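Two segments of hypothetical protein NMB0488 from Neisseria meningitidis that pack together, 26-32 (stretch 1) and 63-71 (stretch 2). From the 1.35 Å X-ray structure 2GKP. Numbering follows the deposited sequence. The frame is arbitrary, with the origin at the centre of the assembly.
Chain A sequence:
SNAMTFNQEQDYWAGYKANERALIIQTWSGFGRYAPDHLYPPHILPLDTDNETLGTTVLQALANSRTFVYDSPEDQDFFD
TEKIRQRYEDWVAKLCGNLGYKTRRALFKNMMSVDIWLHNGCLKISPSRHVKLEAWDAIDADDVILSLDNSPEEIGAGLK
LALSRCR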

# COMPACT_ATOMS: atom_id res chain seq x y z
N GLN A 26 3.62 0.90 1.50
CA GLN A 26 3.08 1.13 2.82
C GLN A 26 2.41 -0.12 3.39
O GLN A 26 1.55 -0.71 2.75
CB GLN A 26 2.01 2.25 2.68
CG GLN A 26 1.25 2.64 3.92
CD GLN A 26 2.17 3.29 4.92
OE1 GLN A 26 2.86 4.27 4.61
NE2 GLN A 26 2.18 2.76 6.12
N THR A 27 2.71 -0.46 4.65
CA THR A 27 1.92 -1.47 5.38
C THR A 27 0.50 -0.96 5.66
O THR A 27 0.33 0.20 6.02
CB THR A 27 2.59 -1.75 6.74
OG1 THR A 27 3.85 -2.37 6.49
CG2 THR A 27 1.74 -2.71 7.61
N TRP A 28 -0.49 -1.84 5.47
CA TRP A 28 -1.88 -1.57 5.89
C TRP A 28 -2.23 -2.49 7.05
O TRP A 28 -1.66 -3.60 7.19
CB TRP A 28 -2.80 -1.88 4.71
CG TRP A 28 -2.82 -0.88 3.60
CD1 TRP A 28 -1.79 -0.04 3.20
CD2 TRP A 28 -3.88 -0.66 2.69
NE1 TRP A 28 -2.19 0.71 2.11
CE2 TRP A 28 -3.46 0.35 1.77
CE3 TRP A 28 -5.18 -1.20 2.57
CZ2 TRP A 28 -4.29 0.83 0.77
CZ3 TRP A 28 -5.99 -0.72 1.54
CH2 TRP A 28 -5.54 0.28 0.66
N SER A 29 -3.18 -2.06 7.89
CA SER A 29 -3.63 -2.87 9.02
C SER A 29 -5.13 -2.67 9.17
O SER A 29 -5.74 -1.85 8.47
CB SER A 29 -2.92 -2.43 10.31
OG SER A 29 -1.51 -2.68 10.20
N GLY A 30 -5.71 -3.41 10.13
CA GLY A 30 -7.15 -3.25 10.35
C GLY A 30 -7.76 -4.50 10.92
O GLY A 30 -7.07 -5.36 11.48
N PHE A 31 -9.09 -4.56 10.82
CA PHE A 31 -9.84 -5.77 11.14
C PHE A 31 -11.09 -5.66 10.27
O PHE A 31 -11.78 -4.63 10.30
CB PHE A 31 -10.26 -5.83 12.63
CG PHE A 31 -11.28 -6.89 12.87
CD1 PHE A 31 -10.90 -8.24 12.96
CD2 PHE A 31 -12.65 -6.56 12.90
CE1 PHE A 31 -11.84 -9.25 13.07
CE2 PHE A 31 -13.60 -7.56 13.02
CZ PHE A 31 -13.22 -8.90 13.14
N GLY A 32 -11.36 -6.71 9.50
CA GLY A 32 -12.50 -6.71 8.59
C GLY A 32 -12.22 -5.94 7.33
O GLY A 32 -12.35 -6.48 6.23
N ALA A 63 4.43 -8.20 5.82
CA ALA A 63 4.75 -8.94 7.06
C ALA A 63 4.41 -8.13 8.29
O ALA A 63 4.14 -8.69 9.38
CB ALA A 63 6.18 -9.36 7.07
N ASN A 64 4.44 -6.81 8.15
CA ASN A 64 4.11 -5.93 9.27
C ASN A 64 2.62 -5.60 9.40
O ASN A 64 2.22 -4.92 10.34
CB ASN A 64 4.89 -4.61 9.18
CG ASN A 64 6.33 -4.76 9.57
OD1 ASN A 64 6.66 -5.61 10.39
ND2 ASN A 64 7.19 -3.94 9.00
N SER A 65 1.80 -6.08 8.47
CA SER A 65 0.37 -5.80 8.50
C SER A 65 -0.30 -6.34 9.77
O SER A 65 -0.22 -7.56 10.04
CB SER A 65 -0.28 -6.41 7.25
OG SER A 65 -1.70 -6.25 7.25
N ARG A 66 -0.98 -5.46 10.51
CA ARG A 66 -1.57 -5.88 11.79
C ARG A 66 -3.06 -6.20 11.60
O ARG A 66 -3.79 -5.48 10.89
CB ARG A 66 -1.41 -4.80 12.86
CG ARG A 66 0.01 -4.51 13.23
CD ARG A 66 0.10 -3.45 14.37
NE ARG A 66 -0.32 -2.09 14.00
CZ ARG A 66 -0.70 -1.15 14.87
NH1 ARG A 66 -0.76 -1.40 16.18
NH2 ARG A 66 -1.03 0.06 14.45
N THR A 67 -3.51 -7.29 12.22
CA THR A 67 -4.94 -7.58 12.31
C THR A 67 -5.35 -7.42 13.76
O THR A 67 -4.79 -8.09 14.65
CB THR A 67 -5.26 -9.01 11.83
OG1 THR A 67 -4.96 -9.13 10.44
CG2 THR A 67 -6.74 -9.36 12.04
N PHE A 68 -6.26 -6.49 13.99
CA PHE A 68 -6.73 -6.24 15.37
C PHE A 68 -7.83 -7.20 15.77
O PHE A 68 -8.46 -7.78 14.92
CB PHE A 68 -7.19 -4.79 15.54
CG PHE A 68 -6.23 -3.80 15.00
CD1 PHE A 68 -4.93 -3.77 15.49
CD2 PHE A 68 -6.59 -2.91 14.00
CE1 PHE A 68 -4.00 -2.88 14.99
CE2 PHE A 68 -5.67 -2.03 13.48
CZ PHE A 68 -4.38 -2.01 13.97
N VAL A 69 -8.03 -7.35 17.08
CA VAL A 69 -9.25 -7.92 17.64
C VAL A 69 -10.25 -6.76 17.67
O VAL A 69 -9.94 -5.67 18.13
CB VAL A 69 -8.97 -8.48 19.05
CG1 VAL A 69 -10.30 -8.77 19.80
CG2 VAL A 69 -8.09 -9.72 18.92
N TYR A 70 -11.45 -6.98 17.13
CA TYR A 70 -12.46 -5.93 17.07
C TYR A 70 -12.71 -5.31 18.46
O TYR A 70 -12.86 -6.02 19.45
CB TYR A 70 -13.77 -6.51 16.53
CG TYR A 70 -14.86 -5.46 16.43
CD1 TYR A 70 -14.84 -4.51 15.41
CD2 TYR A 70 -15.92 -5.43 17.35
CE1 TYR A 70 -15.83 -3.55 15.29
CE2 TYR A 70 -16.89 -4.47 17.24
CZ TYR A 70 -16.86 -3.55 16.20
OH TYR A 70 -17.84 -2.58 16.11
N ASP A 71 -12.70 -3.98 18.51
CA ASP A 71 -12.89 -3.26 19.79
C ASP A 71 -11.78 -3.37 20.80
O ASP A 71 -11.97 -2.98 21.98
CB ASP A 71 -14.16 -3.76 20.44
CG ASP A 71 -15.25 -2.79 20.32
OD1 ASP A 71 -15.12 -1.80 19.58
OD2 ASP A 71 -16.27 -3.04 21.00
O HOH W 1 6.52 -1.85 7.10

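Two serine hydroxyls stand in for backbone pairing just before the point where the backbones meet directly. The two segments run in nearly the same direction, their end-to-end vectors 18° apart, yet a single beta bridge, between Gly-30 and Thr-67, joins them. Stretch 2 has no regular strand of its own. The example illustrates a general principle: an irregular segment can follow a strand edge if short polar side chains supply the donors and acceptors that the backbones do not bring together.

The substitution is clearest at Trp-28 and Ser-29. The carbonyl of Trp-28 lies 3.9 Å from Arg-66 N, measured from Trp-28 O, and no hydrogen bond forms between them. Instead Ser-65 OG donates to Trp-28 O at 2.7 Å, and Arg-66 N donates to Ser-29 OG at 2.8 Å with an N-H...acceptor angle of 160°. Each serine hydroxyl thus meets a backbone group of the other segment, one as donor and the other as acceptor. Ser-29 can play its part because its CA-to-CB bond points toward stretch 2, where its CA lies 4.6 Å from the CA of Arg-66.

One residue further on, the backbones meet directly. Gly-30 N donates to Arg-66 O at 2.9 Å, and Phe-68 N donates to Gly-30 O, also at 2.9 Å. Gly-30 therefore uses both its amide and its carbonyl, gripping the groups that flank Thr-67, as expected of a parallel bridge. The CA of Thr-67 also approaches Gly-30 O at 3.2 Å, a CA-H...O contact that gives this carbonyl a second, weaker partner. The backbone angles of Gly-30, phi 153° and psi -163°, themselves call for glycine: a CB would be jammed against the carbonyl oxygen of the preceding residue.

Aromatic side chains extend the contact beyond the bridge. Phe-31, in the t rotamer, has the largest area covered by the opposing segment. Phe-31 CD1 lies 3.2 Å from the carbonyl oxygen Phe-68 O, while the closest apolar packing is with Tyr-70, whose CB lies 3.7 Å from Phe-31 CE2. That same CB sits 4.1 Å from the centroid of the Phe-31 ring and 30° off its normal, an off-centre CH-pi contact. The two aromatic rings are less intimately placed, with centroids 6.0 Å apart and planes at 49°. The CA-to-CB bond of Phe-68 points sideways to stretch 1, but the end of the ring comes nearer, and Phe-68 CZ lies 4.0 Å from Ser-29 CB.

At the start of the contact, the CA-to-CB bond of Thr-27 points toward stretch 2 and its methyl rests against the backbone, with Thr-27 CG2 3.5 Å from both Asn-64 C and Ser-65 N. Its hydroxyl reaches Asn-64 through water: the water donates to Thr-27 OG1 at 2.8 Å and accepts from Asn-64 ND2 at 2.9 Å. The contact thus passes from water-mediated and side-chain links to backbone pairing and then to aromatic packing, burying 468 Å² in all.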